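Local atomic coordinates of folylpolyglutamate synthase/dihydrofolate synthase (Thermotoga maritima, PDB entry 1O5Z), a protein that probably catalyses the ATP-dependent addition of L-glutamate to dihydropteroate and to tetrahydrofolate polyglutamates, serving both folate synthesis and folate polyglutamylation. Residues 92-95 with 101-104; 256-261 with 282-287. All blocks are in the same frame, centred on the assembly; numbering follows the deposited sequence.

Contact 1 (92-95 with 101-104); sequences FRER and EYIS
Arg93 and Glu94, on the single 3-10 turn that leads into the edge hairpin of the ATPase-type middle domain of a Mur ligase fold, meet Tyr102 on the returning strand 101-102 and Ile103 just beyond it. Arg93 reaches the strand end through its guanidinium edge. A bend at chi3 (42°) brings NE back to Ile103 O, 2.8 Å away; the bond lies in the carbonyl plane, with an N-H...O angle of 143°. NH2 adds a weak second bond to the same oxygen. Water 1 accepts a weak bond from Arg93 NH2 and donates to Tyr102 O, so the guanidinium is tied to two successive carbonyls. Nearer the backbone, Arg93 CB packs on Ile103 CG2 at 3.8 Å, and Arg93 O abuts Tyr102 CB at 3.3 Å.

Glu94 comes next and covers one face of the Tyr102 ring: its CA sits 3.9 Å from the centroid in a CH-pi contact, 11° off the normal. The two side chains run alongside each other. The carboxylate continues past the ring to the backbone N of Leu89, Ser90 and Thr91, while water 2 donates to Glu94 OE2 (2.7 Å) and lies 3.1 Å from Tyr102 OH.

Contact 2 (256-261 with 282-287); sequences GENTFE and TLEATG
Two backbone N-H groups in a row, those of Glu257 and Asn258, are gripped by the carboxylate of Glu284, one on each oxygen. Glu257 N donates to Glu284 OE1 over 2.8 Å at an N-H...O angle of 151°, and Asn258 N donates to Glu284 OE2, also over 2.8 Å, in a straighter bond of 163°. Both donors lie on the same side of the carboxylate plane, tilted well out of it. Glu284 has its CG anti to the carbonyl carbon (chi1 -66°) and an extended chain beyond it, which carries the carboxylate out from the helix to the loop backbone.

The charge on Glu284 is shared further: OE1 forms a salt bridge with Lys281 NZ, one turn earlier on the helix, and also bonds Tyr254 OH. These partners would be expected to stabilise the carboxylate as an anion.

The turn of 256-258 joins strands 250-255 and 259-265 of the three-stranded antiparallel sheet, and Gly256 N bonds Asn258 O within it. The contact therefore pins a hairpin of this small sheet to the C-terminal end of helix 271-286, at the surface of the protein.

Van der Waals contacts fill in around the bonds. Glu257 CB lies 3.6 Å from Glu284 CD, Gly256 CA is 3.5 Å from Glu284 OE1, and Asn258 CB is equally near Glu284 OE2. The side chains of Glu257 and Glu284 lie antiparallel, each passing alongside the other, with their carboxylate planes nearly perpendicular.

Water 3 also bridges the segments, donating to Glu257 OE2 at 2.8 Å and to the backbone Glu284 O at 2.7 Å.

Contact 1 precedes contact 2 in the sequence; their centres lie 29 Å apart and their nearest atoms about 16 Å, so the two do not touch. Contact 1 belongs to the eight-stranded mixed sheet, at its outermost strand 101-102, and is partly buried about 13 Å from the centre of the chain. Contact 2 lies at the surface, about 23 Å from that centre, and involves the separate three-stranded sheet. Leu283 of contact 2 packs on helix 63-77, in the same domain as the large sheet whose edge carries contact 1. That helix follows the P-loop, which probably binds the ATP phosphates as in other Mur ligase family members.

Contact 1 (92-95 with 101-104)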
loop_
_atom_site.group_PDB
_atom_site.type_symbol
_atom_site.label_atom_id
_atom_site.label_comp_id
_atom_site.label_asym_id
_atom_site.label_seq_id
_atom_site.Cartn_x
_atom_site.Cartn_y
_atom_site.Cartn_z
ATOM N N PHE A 92 -10.464 -5.536 5.022
ATOM C CA PHE A 92 -10.676 -4.123 5.230
ATOM C C PHE A 92 -9.878 -3.574 6.407
ATOM O O PHE A 92 -9.452 -2.425 6.397
ATOM C CB PHE A 92 -12.173 -3.898 5.434
ATOM C CG PHE A 92 -12.514 -2.532 5.844
ATOM C CD1 PHE A 92 -12.843 -1.564 4.884
ATOM C CD2 PHE A 92 -12.505 -2.192 7.182
ATOM C CE1 PHE A 92 -13.184 -0.251 5.268
ATOM C CE2 PHE A 92 -12.827 -0.913 7.586
ATOM C CZ PHE A 92 -13.179 0.071 6.620
ATOM N N ARG A 93 -9.671 -4.401 7.418
ATOM C CA ARG A 93 -9.006 -3.960 8.630
ATOM C C ARG A 93 -7.474 -3.631 8.499
ATOM O O ARG A 93 -6.884 -2.958 9.390
ATOM C CB ARG A 93 -9.336 -4.955 9.741
ATOM C CG ARG A 93 -10.837 -4.987 10.024
ATOM C CD ARG A 93 -11.329 -6.325 10.525
ATOM N NE ARG A 93 -10.307 -6.723 11.462
ATOM C CZ ARG A 93 -9.507 -7.740 11.373
ATOM N NH1 ARG A 93 -9.680 -8.677 10.471
ATOM N NH2 ARG A 93 -8.565 -7.836 12.287
ATOM N N GLU A 94 -6.852 -4.065 7.395
ATOM C CA GLU A 94 -5.510 -3.580 7.024
ATOM C C GLU A 94 -5.389 -2.044 6.928
ATOM O O GLU A 94 -4.285 -1.462 7.029
ATOM C CB GLU A 94 -5.132 -4.130 5.629
ATOM C CG GLU A 94 -4.883 -5.612 5.555
ATOM C CD GLU A 94 -4.910 -6.141 4.133
ATOM O OE1 GLU A 94 -4.584 -5.380 3.190
ATOM O OE2 GLU A 94 -5.282 -7.322 3.954
ATOM N N ARG A 95 -6.520 -1.386 6.689
ATOM C CA ARG A 95 -6.532 0.042 6.392
ATOM C C ARG A 95 -6.257 0.875 7.613
ATOM O O ARG A 95 -5.799 1.970 7.482
ATOM C CB ARG A 95 -7.890 0.476 5.781
ATOM C CG ARG A 95 -8.185 -0.082 4.423
ATOM C CD ARG A 95 -9.589 0.073 4.011
ATOM N NE ARG A 95 -9.810 -0.509 2.700
ATOM C CZ ARG A 95 -9.806 0.172 1.546
ATOM N NH1 ARG A 95 -10.009 -0.493 0.410
ATOM N NH2 ARG A 95 -9.639 1.506 1.512
ATOM N N GLU A 101 -1.128 -3.235 14.400
ATOM C CA GLU A 101 -2.087 -4.298 14.503
ATOM C C GLU A 101 -3.371 -3.797 13.852
ATOM O O GLU A 101 -3.748 -2.692 14.077
ATOM C CB GLU A 101 -2.325 -4.654 15.956
ATOM C CG GLU A 101 -1.246 -5.517 16.577
ATOM C CD GLU A 101 -1.060 -6.848 15.823
ATOM O OE1 GLU A 101 -1.942 -7.766 15.977
ATOM O OE2 GLU A 101 -0.043 -6.973 15.071
ATOM N N TYR A 102 -4.039 -4.625 13.050
ATOM C CA TYR A 102 -5.289 -4.221 12.394
ATOM C C TYR A 102 -6.372 -3.912 13.441
ATOM O O TYR A 102 -6.561 -4.620 14.409
ATOM C CB TYR A 102 -5.843 -5.293 11.456
ATOM C CG TYR A 102 -4.928 -5.813 10.369
ATOM C CD1 TYR A 102 -5.275 -6.956 9.650
ATOM C CD2 TYR A 102 -3.710 -5.176 10.054
ATOM C CE1 TYR A 102 -4.417 -7.473 8.668
ATOM C CE2 TYR A 102 -2.876 -5.669 9.070
ATOM C CZ TYR A 102 -3.219 -6.797 8.379
ATOM O OH TYR A 102 -2.348 -7.256 7.411
ATOM N N ILE A 103 -7.118 -2.858 13.194
ATOM C CA ILE A 103 -8.311 -2.602 13.946
ATOM C C ILE A 103 -9.145 -3.893 13.996
ATOM O O ILE A 103 -9.179 -4.643 13.022
ATOM C CB ILE A 103 -9.061 -1.439 13.288
ATOM C CG1 ILE A 103 -10.251 -0.984 14.150
ATOM C CG2 ILE A 103 -9.539 -1.803 11.870
ATOM C CD1 ILE A 103 -10.872 0.302 13.655
ATOM N N SER A 104 -9.748 -4.163 15.152
ATOM C CA SER A 104 -10.632 -5.258 15.289
ATOM C C SER A 104 -11.945 -4.982 14.595
ATOM O O SER A 104 -12.329 -3.845 14.402
ATOM C CB SER A 104 -10.931 -5.496 16.768
ATOM O OG SER A 104 -11.636 -4.405 17.321
HETATM O O HOH W 1 -6.750 -7.284 14.750
HETATM O O HOH W 2 -4.180 -9.006 5.684
#

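Contact 2 (256-261 with 282-287)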
loop_
_atom_site.group_PDB
_atom_site.type_symbol
_atom_site.label_atom_id
_atom_site.label_comp_id
_atom_site.label_asym_id
_atom_site.label_seq_id
_atom_site.Cartn_x
_atom_site.Cartn_y
_atom_site.Cartn_z
ATOM N N GLY A 256 21.956 10.332 5.292
ATOM C CA GLY A 256 21.075 11.501 5.382
ATOM C C GLY A 256 21.679 12.404 6.425
ATOM O O GLY A 256 22.869 12.572 6.406
ATOM N N GLU A 257 20.890 12.965 7.349
ATOM C CA GLU A 257 21.468 13.593 8.542
ATOM C C GLU A 257 22.359 12.568 9.196
ATOM O O GLU A 257 23.515 12.831 9.456
ATOM C CB GLU A 257 20.402 13.998 9.541
ATOM C CG GLU A 257 19.687 15.298 9.215
ATOM C CD GLU A 257 19.002 15.937 10.445
ATOM O OE1 GLU A 257 19.629 16.846 11.063
ATOM O OE2 GLU A 257 17.847 15.548 10.795
ATOM N N ASN A 258 21.793 11.395 9.442
ATOM C CA ASN A 258 22.524 10.255 9.941
ATOM C C ASN A 258 22.969 9.345 8.828
ATOM O O ASN A 258 22.416 9.337 7.723
ATOM C CB ASN A 258 21.666 9.416 10.873
ATOM C CG ASN A 258 21.062 10.230 11.982
ATOM O OD1 ASN A 258 21.708 11.117 12.522
ATOM N ND2 ASN A 258 19.793 9.969 12.296
ATOM N N THR A 259 23.958 8.541 9.174
ATOM C CA THR A 259 24.525 7.549 8.301
ATOM C C THR A 259 24.428 6.205 8.997
ATOM O O THR A 259 24.681 6.089 10.192
ATOM C CB THR A 259 25.959 7.947 7.976
ATOM O OG1 THR A 259 25.917 8.975 6.976
ATOM C CG2 THR A 259 26.747 6.793 7.330
ATOM N N PHE A 260 23.991 5.207 8.243
ATOM C CA PHE A 260 23.842 3.858 8.740
ATOM C C PHE A 260 24.437 2.940 7.686
ATOM O O PHE A 260 24.312 3.194 6.482
ATOM C CB PHE A 260 22.378 3.539 8.974
ATOM C CG PHE A 260 21.718 4.440 9.976
ATOM C CD1 PHE A 260 20.712 5.319 9.591
ATOM C CD2 PHE A 260 22.108 4.411 11.324
ATOM C CE1 PHE A 260 20.094 6.157 10.543
ATOM C CE2 PHE A 260 21.497 5.245 12.286
ATOM C CZ PHE A 260 20.498 6.121 11.893
ATOM N N GLU A 261 25.125 1.900 8.141
ATOM C CA GLU A 261 25.724 0.926 7.245
ATOM C C GLU A 261 25.115 -0.456 7.485
ATOM O O GLU A 261 24.796 -0.806 8.616
ATOM C CB GLU A 261 27.236 0.859 7.467
ATOM C CG GLU A 261 27.951 2.197 7.612
ATOM C CD GLU A 261 29.446 1.980 7.633
ATOM O OE1 GLU A 261 29.952 1.273 6.729
ATOM O OE2 GLU A 261 30.129 2.485 8.548
ATOM N N THR A 282 12.218 10.856 5.747
ATOM C CA THR A 282 10.984 11.363 6.237
ATOM C C THR A 282 11.093 11.543 7.743
ATOM O O THR A 282 10.777 12.589 8.277
ATOM C CB THR A 282 9.896 10.406 5.854
ATOM O OG1 THR A 282 9.684 10.467 4.418
ATOM C CG2 THR A 282 8.538 10.813 6.515
ATOM N N LEU A 283 11.647 10.532 8.398
ATOM C CA LEU A 283 11.801 10.485 9.854
ATOM C C LEU A 283 12.837 11.497 10.371
ATOM O O LEU A 283 12.602 12.167 11.398
ATOM C CB LEU A 283 12.148 9.048 10.307
ATOM C CG LEU A 283 10.947 8.064 10.309
ATOM C CD1 LEU A 283 11.324 6.623 10.591
ATOM C CD2 LEU A 283 9.912 8.490 11.280
ATOM N N GLU A 284 13.957 11.629 9.674
ATOM C CA GLU A 284 14.914 12.696 10.013
ATOM C C GLU A 284 14.284 14.096 9.958
ATOM O O GLU A 284 14.407 14.888 10.902
ATOM C CB GLU A 284 16.127 12.644 9.088
ATOM C CG GLU A 284 16.990 11.390 9.262
ATOM C CD GLU A 284 18.209 11.373 8.367
ATOM O OE1 GLU A 284 18.255 12.085 7.337
ATOM O OE2 GLU A 284 19.149 10.651 8.708
ATOM N N ALA A 285 13.577 14.379 8.860
ATOM C CA ALA A 285 12.963 15.689 8.583
ATOM C C ALA A 285 11.921 16.106 9.607
ATOM O O ALA A 285 11.522 17.256 9.701
ATOM C CB ALA A 285 12.310 15.663 7.201
ATOM N N THR A 286 11.438 15.134 10.333
ATOM C CA THR A 286 10.318 15.288 11.233
ATOM C C THR A 286 10.795 15.826 12.610
ATOM O O THR A 286 10.018 16.453 13.346
ATOM C CB THR A 286 9.715 13.879 11.302
ATOM O OG1 THR A 286 8.286 13.906 11.376
ATOM C CG2 THR A 286 10.222 13.113 12.461
ATOM N N GLY A 287 12.087 15.593 12.919
ATOM C CA GLY A 287 12.696 15.905 14.187
ATOM C C GLY A 287 12.494 14.877 15.306
ATOM O O GLY A 287 13.094 14.997 16.347
HETATM O O HOH W 3 16.208 14.611 12.928
#